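Local structure of putative invasin (Yersinia pseudotuberculosis IP 31758, 5N40) at residues R246-L249 with A250-P254; F270-S273 with Q274-M278; V288-Y291 with N292-L296; L296-I299 with Q300-A303. The protein is an invasin-type adhesin of the bacterial surface that probably mediates attachment to host cells through a C-type lectin-like domain at its C-terminal end. The protein carries 1 engineered substitution. All coordinates share one frame; numbering follows the deposited sequence.

Contact 1: R246-L249 with A250-P254; sequences RPYL and AAEKP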
# COMPACT_ATOMS: atom_id res chain seq x y z
N ARG A 246 14.71 -9.11 26.87
CA ARG A 246 14.38 -10.08 25.83
C ARG A 246 15.55 -11.04 25.66
O ARG A 246 16.69 -10.71 26.00
CB ARG A 246 14.07 -9.38 24.51
CG ARG A 246 15.24 -8.65 23.88
CD ARG A 246 14.95 -8.33 22.43
NE ARG A 246 15.98 -7.52 21.78
CZ ARG A 246 17.09 -7.99 21.22
NH1 ARG A 246 17.37 -9.29 21.22
NH2 ARG A 246 17.94 -7.15 20.65
N PRO A 247 15.30 -12.24 25.13
CA PRO A 247 16.41 -13.14 24.81
C PRO A 247 17.28 -12.57 23.69
O PRO A 247 16.86 -11.72 22.91
CB PRO A 247 15.72 -14.43 24.37
CG PRO A 247 14.33 -14.03 24.00
CD PRO A 247 13.99 -12.85 24.86
N TYR A 248 18.51 -13.07 23.64
CA TYR A 248 19.50 -12.62 22.67
C TYR A 248 19.38 -13.41 21.37
O TYR A 248 19.16 -14.63 21.38
CB TYR A 248 20.92 -12.80 23.22
CG TYR A 248 21.34 -11.79 24.25
CD1 TYR A 248 21.85 -10.55 23.88
CD2 TYR A 248 21.27 -12.08 25.61
CE1 TYR A 248 22.25 -9.63 24.82
CE2 TYR A 248 21.67 -11.16 26.56
CZ TYR A 248 22.16 -9.94 26.16
OH TYR A 248 22.57 -9.02 27.09
N LEU A 249 19.55 -12.71 20.25
CA LEU A 249 19.79 -13.39 18.99
C LEU A 249 21.14 -14.11 19.04
O LEU A 249 22.07 -13.67 19.71
CB LEU A 249 19.79 -12.41 17.82
CG LEU A 249 18.48 -11.73 17.44
CD1 LEU A 249 18.73 -10.62 16.41
CD2 LEU A 249 17.48 -12.73 16.91
N ALA A 250 21.23 -15.22 18.31
CA ALA A 250 22.51 -15.90 18.16
C ALA A 250 23.57 -14.93 17.64
O ALA A 250 24.72 -14.94 18.10
CB ALA A 250 22.36 -17.09 17.22
N ALA A 251 23.20 -14.07 16.69
CA ALA A 251 24.12 -13.09 16.14
C ALA A 251 24.57 -12.07 17.17
O ALA A 251 25.59 -11.41 16.97
CB ALA A 251 23.47 -12.38 14.95
N GLU A 252 23.82 -11.91 18.27
CA GLU A 252 24.21 -11.02 19.36
C GLU A 252 25.13 -11.68 20.38
O GLU A 252 25.80 -10.98 21.15
CB GLU A 252 22.96 -10.47 20.06
CG GLU A 252 22.22 -9.43 19.24
CD GLU A 252 20.86 -9.04 19.82
OE1 GLU A 252 20.14 -9.92 20.32
OE2 GLU A 252 20.52 -7.84 19.76
N LYS A 253 25.16 -13.01 20.42
CA LYS A 253 26.01 -13.76 21.35
C LYS A 253 26.71 -14.88 20.59
O LYS A 253 26.36 -16.06 20.71
CB LYS A 253 25.18 -14.32 22.51
CG LYS A 253 24.65 -13.25 23.45
CD LYS A 253 25.75 -12.68 24.33
CE LYS A 253 25.23 -11.57 25.22
NZ LYS A 253 26.30 -10.95 26.06
N PRO A 254 27.70 -14.52 19.76
CA PRO A 254 28.35 -15.53 18.91
C PRO A 254 29.12 -16.57 19.68
O PRO A 254 29.43 -17.62 19.11
CB PRO A 254 29.28 -14.69 18.03
CG PRO A 254 29.52 -13.45 18.80
CD PRO A 254 28.23 -13.17 19.51
O HOH W 1 25.12 -9.81 28.42
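Arg-246 and Glu-252 meet end-on: NH2 of Arg-246 lies 2.8 Å from OE2 of Glu-252, and NH1 lies 3.0 Å from OE1. The guanidinium and carboxylate planes differ by 5°, and each oxygen uses its syn lone pair, a bidentate salt bridge. OE1 of Glu-252 also accepts from the backbone N of Leu-249 at 2.9 Å, met on the anti side and 16° out of the carboxylate plane. Lys-253 crosses one face of the Tyr-248 ring: its CE sits 3.5 Å from the ring centroid in a CH-pi contact, and NZ continues over the same face at 4.6 Å from the centroid, a cation-pi geometry. Its CG already lies against the ring, and the bend at chi2 (-74°) folds CE over the ring centre. A water links NZ of Lys-253 to OH of Tyr-248.

Further out, the turn, in the loop between strands 242-245 and 258-262 of the C-type lectin-like domain, is closed by the backbone, N of Glu-252 to O of Leu-249 at 2.9 Å, while NH1 of Arg-246 reaches back to O of Pro-247. NE of Arg-246 forms a second salt bridge, to Glu-235, and Met-278 of helix 272-278 touches Tyr-248 and Lys-253. Bound by three N-H groups, the carboxylate of Glu-252 is fixed in rotation, and the paired charges would be expected to keep it ionised.

Contact 2: F270-S273 with Q274-M278; sequences FNQS and QAVAM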
# COMPACT_ATOMS: atom_id res chain seq x y z
N PHE A 270 21.44 -21.38 26.19
CA PHE A 270 22.44 -21.45 27.24
C PHE A 270 22.14 -22.58 28.22
O PHE A 270 20.97 -22.89 28.48
CB PHE A 270 22.51 -20.13 28.03
CG PHE A 270 22.71 -18.92 27.17
CD1 PHE A 270 21.63 -18.31 26.55
CD2 PHE A 270 23.98 -18.39 26.99
CE1 PHE A 270 21.82 -17.19 25.76
CE2 PHE A 270 24.17 -17.27 26.20
CZ PHE A 270 23.09 -16.67 25.59
N ASN A 271 23.19 -23.18 28.76
CA ASN A 271 23.04 -24.01 29.94
C ASN A 271 23.16 -23.13 31.17
O ASN A 271 23.36 -21.91 31.08
CB ASN A 271 24.07 -25.16 29.96
CG ASN A 271 25.50 -24.67 30.08
OD1 ASN A 271 25.77 -23.52 30.42
ND2 ASN A 271 26.44 -25.57 29.81
N GLN A 272 23.04 -23.73 32.36
CA GLN A 272 22.95 -22.94 33.58
C GLN A 272 24.24 -22.15 33.82
O GLN A 272 24.19 -20.96 34.16
CB GLN A 272 22.63 -23.85 34.77
CG GLN A 272 22.26 -23.09 36.02
CD GLN A 272 20.88 -22.44 35.95
OE1 GLN A 272 20.03 -22.83 35.15
NE2 GLN A 272 20.66 -21.44 36.80
N SER A 273 25.40 -22.79 33.67
CA SER A 273 26.65 -22.09 33.97
C SER A 273 26.89 -20.94 33.01
O SER A 273 27.38 -19.87 33.42
CB SER A 273 27.82 -23.08 33.95
OG SER A 273 27.95 -23.68 32.68
N GLN A 274 26.55 -21.12 31.73
CA GLN A 274 26.69 -20.03 30.77
C GLN A 274 25.79 -18.86 31.13
O GLN A 274 26.19 -17.69 31.02
CB GLN A 274 26.35 -20.52 29.37
CG GLN A 274 27.38 -21.41 28.72
CD GLN A 274 26.88 -21.93 27.39
OE1 GLN A 274 25.79 -22.51 27.31
NE2 GLN A 274 27.65 -21.70 26.33
N ALA A 275 24.55 -19.15 31.54
CA ALA A 275 23.61 -18.09 31.87
C ALA A 275 24.11 -17.23 33.02
O ALA A 275 24.17 -16.00 32.91
CB ALA A 275 22.25 -18.70 32.21
N VAL A 276 24.50 -17.86 34.13
CA VAL A 276 24.89 -17.10 35.31
C VAL A 276 26.20 -16.36 35.07
O VAL A 276 26.45 -15.32 35.68
CB VAL A 276 24.98 -18.03 36.53
CG1 VAL A 276 23.65 -18.70 36.77
CG2 VAL A 276 26.08 -19.06 36.36
N ALA A 277 27.05 -16.88 34.18
CA ALA A 277 28.25 -16.13 33.81
C ALA A 277 27.91 -14.91 32.98
O ALA A 277 28.69 -13.94 32.98
CB ALA A 277 29.22 -17.03 33.05
N MET A 278 26.78 -14.91 32.29
CA MET A 278 26.42 -13.82 31.39
C MET A 278 25.68 -12.69 32.11
O MET A 278 25.90 -11.52 31.79
CB MET A 278 25.56 -14.34 30.25
CG MET A 278 25.02 -13.27 29.32
SD MET A 278 24.13 -13.96 27.93
CE MET A 278 22.72 -14.71 28.76
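A capping box opens helix 272-278, with Asn-271 at the N-cap and Gln-274 three residues on. OD1 of Asn-271 accepts from N of Gln-274 at 2.8 Å, the donor approaching almost along the C=O axis. In return, OE1 of Gln-274 takes the backbone N-H of Asn-271 at 3.1 Å, in the carbonyl plane and with a nearly straight N-H...O angle of 169°. Each side chain thus bonds the other residue's backbone N-H, and the two amide planes are turned 66° apart. With CG of Asn-271 set between its own N and carbonyl carbon (chi1 65°), OD1 is directed at the first turn, where OG of Ser-273 also donates to it at 3.1 Å from above the carbonyl plane. The first helical backbone bond follows, N of Ala-275 to O of Asn-271.

Apolar packing lies beside the cap. CE of Met-278 lies 3.9 Å from the Phe-270 ring centroid, over one face but offset toward the rim, and SD approaches obliquely at 4.3 Å from the centroid, a Met-aromatic contact. CB of Gln-274 meets the edge of the same ring, in its plane, while CB of Phe-270 approaches CB of Ala-275.

Phe-270, Ala-275 and Met-278 all pack on Val-348. The side chain of Gln-272 points away from the following turn, and its NE2 bonds to O of Ser-313 in strand 311-313. Phe-270 itself directly follows strand 265-269, placing the cap at the junction between that strand and the helix.

Contact 3: V288-Y291 with N292-L296; sequences VSLY and NLYPL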
# COMPACT_ATOMS: atom_id res chain seq x y z
N VAL A 288 7.47 -16.36 36.86
CA VAL A 288 6.04 -16.68 36.89
C VAL A 288 5.22 -15.41 37.03
O VAL A 288 4.14 -15.28 36.44
CB VAL A 288 5.73 -17.68 38.02
CG1 VAL A 288 4.23 -17.86 38.17
CG2 VAL A 288 6.40 -19.02 37.73
N SER A 289 5.71 -14.44 37.82
CA SER A 289 4.99 -13.18 37.96
C SER A 289 4.94 -12.42 36.64
O SER A 289 3.95 -11.74 36.35
CB SER A 289 5.64 -12.31 39.04
OG SER A 289 6.81 -11.67 38.55
N LEU A 290 5.99 -12.52 35.83
CA LEU A 290 5.94 -11.93 34.49
C LEU A 290 4.93 -12.66 33.61
O LEU A 290 4.13 -12.01 32.91
CB LEU A 290 7.33 -11.96 33.85
CG LEU A 290 7.46 -11.36 32.44
CD1 LEU A 290 7.10 -9.88 32.46
CD2 LEU A 290 8.86 -11.56 31.89
N TYR A 291 4.92 -13.99 33.65
CA TYR A 291 3.89 -14.75 32.95
C TYR A 291 2.49 -14.26 33.33
O TYR A 291 1.62 -14.08 32.47
CB TYR A 291 4.01 -16.25 33.24
CG TYR A 291 2.77 -16.96 32.74
CD1 TYR A 291 2.60 -17.22 31.39
CD2 TYR A 291 1.75 -17.31 33.61
CE1 TYR A 291 1.45 -17.84 30.92
CE2 TYR A 291 0.60 -17.93 33.16
CZ TYR A 291 0.45 -18.18 31.80
OH TYR A 291 -0.69 -18.78 31.34
N ASN A 292 2.24 -14.08 34.63
CA ASN A 292 0.91 -13.68 35.09
C ASN A 292 0.50 -12.33 34.52
O ASN A 292 -0.70 -12.06 34.38
CB ASN A 292 0.87 -13.65 36.62
CG ASN A 292 0.88 -15.04 37.23
OD1 ASN A 292 0.42 -16.01 36.61
ND2 ASN A 292 1.37 -15.15 38.45
N LEU A 293 1.46 -11.46 34.21
CA LEU A 293 1.15 -10.19 33.58
C LEU A 293 0.73 -10.38 32.13
O LEU A 293 -0.17 -9.68 31.63
CB LEU A 293 2.36 -9.26 33.68
CG LEU A 293 2.14 -7.79 33.99
CD1 LEU A 293 1.40 -7.61 35.30
CD2 LEU A 293 3.48 -7.09 34.05
N TYR A 294 1.34 -11.34 31.43
CA TYR A 294 1.07 -11.62 30.02
C TYR A 294 0.78 -13.11 29.86
O TYR A 294 1.60 -13.85 29.29
CB TYR A 294 2.25 -11.20 29.14
CG TYR A 294 2.71 -9.78 29.38
CD1 TYR A 294 2.07 -8.72 28.78
CD2 TYR A 294 3.80 -9.51 30.21
CE1 TYR A 294 2.49 -7.41 28.99
CE2 TYR A 294 4.22 -8.22 30.43
CZ TYR A 294 3.57 -7.17 29.82
OH TYR A 294 4.01 -5.88 30.05
N PRO A 295 -0.37 -13.58 30.33
CA PRO A 295 -0.62 -15.03 30.42
C PRO A 295 -1.09 -15.59 29.08
O PRO A 295 -1.28 -14.87 28.11
CB PRO A 295 -1.70 -15.11 31.49
CG PRO A 295 -2.50 -13.87 31.29
CD PRO A 295 -1.52 -12.80 30.83
N LEU A 296 -1.28 -16.92 29.06
CA LEU A 296 -1.90 -17.59 27.91
C LEU A 296 -1.09 -17.36 26.62
O LEU A 296 -1.65 -17.19 25.54
CB LEU A 296 -3.35 -17.12 27.72
CG LEU A 296 -4.17 -17.00 29.00
CD1 LEU A 296 -5.52 -16.42 28.69
CD2 LEU A 296 -4.31 -18.35 29.70
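Tyr-291 and Leu-296 are joined by a hydrogen bond in which the backbone N of Leu-296 donates to the phenol OH of Tyr-291 at 3.0 Å, with an N-H...O angle of 170°. This bond spans the end of the helix. Before it, N of Asn-292 bonds to O of Val-288 at 2.9 Å and N of Tyr-294 to O of Leu-290 at 3.2 Å, both in the i to i+4 pattern. A weak bond from N of Tyr-294 to O of Tyr-291 marks the tightening of the last turn.

These bonds belong to the C-terminal end of helix 284-293 in the C-type lectin-like domain, where the chain leaves the helix and runs toward helix 298-301. Pro-295 has no N-H to offer, so its N, 3.0 Å from O of Tyr-291, cannot continue the backbone pattern.

Ring contacts accompany the exit. CA of Pro-295 stands over one face of the Tyr-291 ring, offset toward its rim, 3.9 Å from the centroid in a CH-pi contact; CB of Pro-295 reaches CZ of Tyr-291 at 3.8 Å. The tyrosine's CG lies opposite the backbone N (chi1 168°), which carries the ring forward along the exit path and under the proline.

Apolar packing joins Leu-290 to Tyr-294: CD1 of Leu-290 meets the edge of the Tyr-294 ring in plane, 3.9 Å from CE2. Both residues also touch Leu-237 of strand 236-239 and Ile-299 of helix 298-301. Separately, one helical turn apart, CG1 of Val-288 is in van der Waals contact with ND2 of Asn-292 at 3.9 Å, the two side chains pointing the same way.

Contact 4: L296-I299 with Q300-A303; sequences LNQI and QTVA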
# COMPACT_ATOMS: atom_id res chain seq x y z
N LEU A 296 -1.28 -16.92 29.06
CA LEU A 296 -1.90 -17.59 27.91
C LEU A 296 -1.09 -17.36 26.62
O LEU A 296 -1.65 -17.19 25.54
CB LEU A 296 -3.35 -17.12 27.72
CG LEU A 296 -4.17 -17.00 29.00
CD1 LEU A 296 -5.52 -16.42 28.69
CD2 LEU A 296 -4.31 -18.35 29.70
N ASN A 297 0.23 -17.39 26.76
CA ASN A 297 1.20 -17.19 25.68
C ASN A 297 1.23 -15.75 25.17
O ASN A 297 1.73 -15.50 24.06
CB ASN A 297 0.95 -18.14 24.51
CG ASN A 297 2.21 -18.38 23.71
OD1 ASN A 297 3.31 -18.38 24.26
ND2 ASN A 297 2.06 -18.57 22.40
N GLN A 298 0.71 -14.80 25.94
CA GLN A 298 0.86 -13.41 25.56
C GLN A 298 2.28 -12.90 25.76
O GLN A 298 2.61 -11.82 25.26
CB GLN A 298 -0.16 -12.56 26.33
CG GLN A 298 -1.58 -12.74 25.78
CD GLN A 298 -2.64 -11.97 26.52
OE1 GLN A 298 -3.22 -11.02 25.99
NE2 GLN A 298 -2.93 -12.38 27.75
N ILE A 299 3.15 -13.67 26.42
CA ILE A 299 4.57 -13.37 26.35
C ILE A 299 5.01 -13.34 24.89
O ILE A 299 5.86 -12.54 24.50
CB ILE A 299 5.38 -14.38 27.18
CG1 ILE A 299 5.14 -14.15 28.69
CG2 ILE A 299 6.87 -14.31 26.86
CD1 ILE A 299 5.71 -12.84 29.22
N GLN A 300 4.40 -14.19 24.06
CA GLN A 300 4.66 -14.19 22.62
C GLN A 300 3.74 -13.23 21.86
O GLN A 300 4.22 -12.43 21.04
CB GLN A 300 4.51 -15.61 22.06
CG GLN A 300 4.87 -15.74 20.57
CD GLN A 300 4.28 -16.98 19.92
OE1 GLN A 300 4.45 -18.09 20.41
NE2 GLN A 300 3.57 -16.79 18.81
N THR A 301 2.43 -13.30 22.09
CA THR A 301 1.50 -12.58 21.22
C THR A 301 1.35 -11.10 21.58
O THR A 301 0.86 -10.33 20.76
CB THR A 301 0.14 -13.27 21.23
OG1 THR A 301 -0.32 -13.48 22.57
CG2 THR A 301 0.23 -14.62 20.53
N VAL A 302 1.78 -10.67 22.76
CA VAL A 302 1.82 -9.25 23.10
C VAL A 302 3.23 -8.68 22.99
O VAL A 302 3.45 -7.66 22.34
CB VAL A 302 1.23 -9.00 24.51
CG1 VAL A 302 1.46 -7.55 24.94
CG2 VAL A 302 -0.25 -9.31 24.52
N ALA A 303 4.20 -9.34 23.64
CA ALA A 303 5.56 -8.81 23.70
C ALA A 303 6.49 -9.39 22.64
O ALA A 303 7.56 -8.82 22.41
CB ALA A 303 6.17 -9.07 25.08
O HOH W 2 -1.37 -16.12 23.20
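Asn-297 and Gln-300 set their amides nearly perpendicular, the planes 87° apart, at the start of the short helix 298-301 in the C-type lectin-like domain. ND2 of Asn-297 donates to OE1 of Gln-300 at 3.1 Å. The donor stands well above the plane of the acceptor carbonyl, 73° out of it, so the bond does not use a lone pair; OE1 of Gln-300 in turn lies somewhat out of the amide plane of Asn-297. The glutamine chain, extended beyond CG and starting opposite the backbone N (chi1 -176°), carries the amide out beside the asparagine, and the amide's turn about the last torsion presents OE1 to ND2. Asn-297 occupies the N-cap position, yet its side chain makes no capping bond: OD1 is instead bonded to OG1 of Thr-307, outside the helix. It is the backbone O of Asn-297 that serves the first turn, accepting from N of Gln-300 and, on a lone pair in the carbonyl plane, from N of Thr-301 at 3.0 Å.

On another flank, Gln-298 crosses both Thr-301 and Val-302. CG2 of Val-302 lies 3.7 Å from CB of Gln-298, and it is equally near OE1 of that residue. CG of Gln-298 passes OG1 of Thr-301 at 3.5 Å, while NE2 is bonded to O of Pro-295. O of Gln-298 accepts from N of Val-302 at 2.9 Å. Ile-299 is directed away from the following residues and packs on Trp-305 and Thr-307, although its O lies near CB of Ala-303. A water bridges the helix start: it donates to O of Leu-296 at 2.6 Å and is hydrogen-bonded to OG1 of Thr-301.

All four contacts are local and lie in the adhesion domain, yet they form two groups. Contacts 1 and 2, centres about 13 Å apart, meet through Met-278, whose SD is 3.8 Å from CE of Lys-253; one is a charged loop turn, the other a helix start. Contacts 3 and 4 share Leu-296 and hold the consecutive helices 284-293 and 298-301, with CD1 of Ile-299 packed 4.0 Å from CG of Leu-290. Contact 3 is a surface contact at a helix exit, ruled by ring packing and a phenol bond; the others are partly buried. Ionic pairing characterises contact 1, whereas amide side chains shape both helix starts, as a capping box in contact 2 but not in contact 4.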